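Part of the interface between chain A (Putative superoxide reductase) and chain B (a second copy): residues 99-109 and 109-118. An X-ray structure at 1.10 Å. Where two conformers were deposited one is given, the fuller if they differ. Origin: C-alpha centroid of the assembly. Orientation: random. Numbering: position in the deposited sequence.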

# COMPACT_ATOMS: atom_id res chain seq x y z
N ASN A 99 7.89 20.57 7.34
CA ASN A 99 9.17 20.46 8.03
C ASN A 99 9.17 20.96 9.46
O ASN A 99 10.24 21.14 10.01
CB ASN A 99 10.33 21.08 7.21
CG ASN A 99 10.42 20.43 5.87
OD1 ASN A 99 10.63 19.20 5.79
ND2 ASN A 99 10.29 21.20 4.81
N ILE A 100 8.00 21.14 10.07
CA ILE A 100 7.98 21.39 11.52
C ILE A 100 7.00 20.41 12.22
O ILE A 100 6.67 20.60 13.38
CB ILE A 100 7.74 22.88 11.94
CG1 ILE A 100 6.35 23.27 11.46
CG2 ILE A 100 8.92 23.87 11.43
CD1 ILE A 100 5.99 24.72 12.04
N GLY A 101 6.61 19.32 11.57
CA GLY A 101 5.78 18.32 12.23
C GLY A 101 6.58 17.45 13.22
O GLY A 101 7.83 17.48 13.30
N ALA A 102 5.85 16.64 13.95
CA ALA A 102 6.41 15.87 15.06
C ALA A 102 7.14 14.59 14.65
O ALA A 102 7.79 14.03 15.52
CB ALA A 102 5.31 15.51 16.02
N VAL A 103 6.93 14.11 13.42
CA VAL A 103 7.35 12.73 13.13
C VAL A 103 7.84 12.58 11.70
O VAL A 103 7.27 13.12 10.72
CB VAL A 103 6.24 11.70 13.44
CG1 VAL A 103 4.90 12.06 12.77
CG2 VAL A 103 6.65 10.26 13.13
N TYR A 104 8.90 11.78 11.56
CA TYR A 104 9.50 11.37 10.28
C TYR A 104 9.72 9.88 10.30
O TYR A 104 10.17 9.34 11.31
CB TYR A 104 10.89 12.02 10.08
CG TYR A 104 10.86 13.54 10.02
CD1 TYR A 104 10.75 14.30 11.18
CD2 TYR A 104 10.94 14.20 8.82
CE1 TYR A 104 10.68 15.69 11.13
CE2 TYR A 104 10.89 15.61 8.78
CZ TYR A 104 10.73 16.34 9.93
OH TYR A 104 10.68 17.73 9.82
N THR A 105 9.45 9.22 9.17
CA THR A 105 9.71 7.78 9.02
C THR A 105 10.90 7.61 8.09
O THR A 105 10.86 8.04 6.92
CB THR A 105 8.52 7.04 8.43
OG1 THR A 105 7.35 7.48 9.12
CG2 THR A 105 8.77 5.53 8.56
N GLU A 106 11.97 6.98 8.60
CA GLU A 106 13.16 6.75 7.82
C GLU A 106 13.03 5.56 6.89
O GLU A 106 12.32 4.60 7.21
CB GLU A 106 14.40 6.57 8.72
CG GLU A 106 14.73 7.83 9.56
CD GLU A 106 15.21 8.96 8.68
OE1 GLU A 106 16.30 8.82 8.12
OE2 GLU A 106 14.51 9.97 8.49
N PRO A 107 13.75 5.58 5.77
CA PRO A 107 13.62 4.50 4.77
C PRO A 107 14.53 3.31 5.05
O PRO A 107 15.48 3.01 4.36
CB PRO A 107 13.92 5.17 3.46
CG PRO A 107 14.95 6.20 3.83
CD PRO A 107 14.48 6.73 5.19
N THR A 108 14.15 2.63 6.14
CA THR A 108 14.82 1.47 6.70
C THR A 108 13.70 0.51 7.05
O THR A 108 12.69 0.92 7.60
CB THR A 108 15.70 1.84 7.94
OG1 THR A 108 16.59 2.89 7.60
CG2 THR A 108 16.51 0.61 8.40
N VAL A 109 13.85 -0.75 6.68
CA VAL A 109 12.84 -1.74 7.09
C VAL A 109 13.52 -3.09 7.31
O VAL A 109 14.40 -3.47 6.59
CB VAL A 109 11.65 -1.81 6.09
CG1 VAL A 109 12.11 -2.35 4.71
CG2 VAL A 109 10.47 -2.63 6.70
N VAL B 109 7.57 -6.54 11.70
CA VAL B 109 8.23 -5.44 10.99
C VAL B 109 8.99 -4.57 12.00
O VAL B 109 8.54 -4.34 13.09
CB VAL B 109 7.24 -4.62 10.12
CG1 VAL B 109 6.20 -3.88 10.99
CG2 VAL B 109 8.01 -3.67 9.16
N THR B 110 10.13 -4.07 11.53
CA THR B 110 10.86 -3.01 12.26
C THR B 110 10.92 -1.79 11.35
O THR B 110 11.39 -1.85 10.23
CB THR B 110 12.28 -3.43 12.59
OG1 THR B 110 12.23 -4.69 13.29
CG2 THR B 110 12.97 -2.37 13.46
N THR B 111 10.42 -0.68 11.87
CA THR B 111 10.43 0.64 11.23
C THR B 111 11.18 1.60 12.15
O THR B 111 11.33 1.36 13.35
CB THR B 111 8.99 1.07 10.93
OG1 THR B 111 8.94 2.24 10.12
CG2 THR B 111 8.16 1.34 12.13
N VAL B 112 11.74 2.63 11.52
CA VAL B 112 12.60 3.57 12.22
C VAL B 112 12.00 4.97 12.02
O VAL B 112 11.70 5.37 10.90
CB VAL B 112 14.02 3.54 11.68
CG1 VAL B 112 14.89 4.60 12.37
CG2 VAL B 112 14.62 2.16 11.83
N VAL B 113 11.81 5.66 13.13
CA VAL B 113 11.25 7.03 13.10
C VAL B 113 12.20 7.99 13.83
O VAL B 113 13.08 7.58 14.58
CB VAL B 113 9.87 7.12 13.78
CG1 VAL B 113 8.84 6.29 12.98
CG2 VAL B 113 9.88 6.71 15.24
N LYS B 114 12.03 9.27 13.51
CA LYS B 114 12.63 10.36 14.28
C LYS B 114 11.47 11.19 14.79
O LYS B 114 10.65 11.65 13.99
CB LYS B 114 13.55 11.18 13.41
CG LYS B 114 14.78 10.48 12.92
CD LYS B 114 15.58 11.36 12.02
CE LYS B 114 16.90 10.80 11.55
NZ LYS B 114 17.66 11.86 10.81
N LEU B 115 11.40 11.36 16.11
CA LEU B 115 10.32 12.09 16.74
C LEU B 115 10.84 13.38 17.36
O LEU B 115 11.92 13.41 17.95
CB LEU B 115 9.64 11.28 17.86
CG LEU B 115 9.11 9.93 17.45
CD1 LEU B 115 8.70 9.14 18.67
CD2 LEU B 115 8.02 10.05 16.41
N ASN B 116 10.05 14.44 17.29
CA ASN B 116 10.46 15.63 18.01
C ASN B 116 9.51 16.16 19.00
O ASN B 116 9.82 17.17 19.65
CB ASN B 116 11.02 16.65 17.07
CG ASN B 116 9.98 17.11 16.14
OD1 ASN B 116 9.11 17.87 16.53
ND2 ASN B 116 10.06 16.67 14.90
N ARG B 117 8.41 15.45 19.23
CA ARG B 117 7.53 15.71 20.33
C ARG B 117 6.98 14.40 20.87
O ARG B 117 6.80 13.45 20.12
CB ARG B 117 6.32 16.62 19.92
CG ARG B 117 6.65 17.89 19.11
CD ARG B 117 5.59 18.98 19.18
NE ARG B 117 4.27 18.61 18.67
CZ ARG B 117 3.80 18.87 17.45
NH1 ARG B 117 4.57 19.29 16.45
NH2 ARG B 117 2.53 18.70 17.26
N SER B 118 6.59 14.39 22.15
CA SER B 118 6.01 13.21 22.79
C SER B 118 4.65 12.88 22.21
O SER B 118 3.94 13.74 21.71
CB SER B 118 5.85 13.44 24.28
OG SER B 118 7.13 13.67 24.86
O HOH W 1 3.95 21.18 14.20
O HOH W 2 7.22 19.63 15.84
O HOH W 3 11.17 2.67 8.66
O HOH W 4 15.82 12.37 8.53
O HOH W 5 18.56 10.36 8.53

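Five direct hydrogen bonds join the two stretches, and four of them run between backbone atoms. A:Glu106 N donates to B:Val112 O at 2.8 Å. A:Tyr104 and B:Lys114 bond in both directions: A:Tyr104 N reaches B:Lys114 O at 3.0 Å, and B:Lys114 N reaches A:Tyr104 O at 2.9 Å. B:Asn116 N donates to A:Ala102 O at 2.9 Å. The fifth bond uses a side chain. B:Asn116 ND2 donates to A:Gly101 O at 2.9 Å and is nearly straight, so B:Asn116 holds two successive carbonyls of chain A.

This is the pattern of an antiparallel sheet formed between two copies of the protein. The strand axes approach to 4.6 Å, and their directions differ by 147°. A:Tyr104 pairs with B:Lys114 as a hydrogen-bonded pair. A:Val103 with B:Leu115 and A:Thr105 with B:Val113 are non-hydrogen-bonded pairs. CA-H...O contacts supplement the ladder, the shortest from B:Val113 CA to A:Tyr104 O at 3.1 Å.

Chain A turns a corner at A:Pro107, and water 3 fills the gap there. It donates to A:Glu106 O and A:Thr108 O, and accepts from B:Val112 N and B:Thr111 OG1. B:Val112 N thus reaches chain A through water.

Water also links the charged side chains. A:Glu106 OE1 and B:Lys114 NZ lie 4.3 Å apart, too far for a salt bridge. Water 4 joins A:Glu106 OE2 to B:Lys114 NZ, and water 5 joins A:Glu106 OE1 to the same nitrogen. Each water accepts from the ammonium and donates to the carboxylate. At the other end, waters 1 and 2 each link A:Ile100 O to B:Arg117 NH1. Water 2 lies 2.7 Å from B:Asn116 OD1 and donates to it. The B:Arg117 guanidinium lays one face over A:Ala102 CB, with NH1 at 3.9 Å from that methyl carbon.

The side chains sort onto two faces of the sheet. On one, A:Val103 CG2 packs on B:Leu115 CD2 at 3.6 Å, and A:Thr105 CG2 lies 3.6 Å from B:Thr111 OG1. Farther along, A:Val109 CG2 meets B:Val109 CG2 at 3.6 Å, an apolar contact between the same residue of the two copies. The other face carries A:Tyr104, A:Glu106, B:Val112 and B:Lys114. Near the ring plane of A:Tyr104, B:Asn116 ND2 sits at the edge, 3.9 Å from A:Tyr104 CE1. A:Thr108 CB approaches B:Val112 CG2 at 4.0 Å. Together the stretches bury 762 Å², both sides summed.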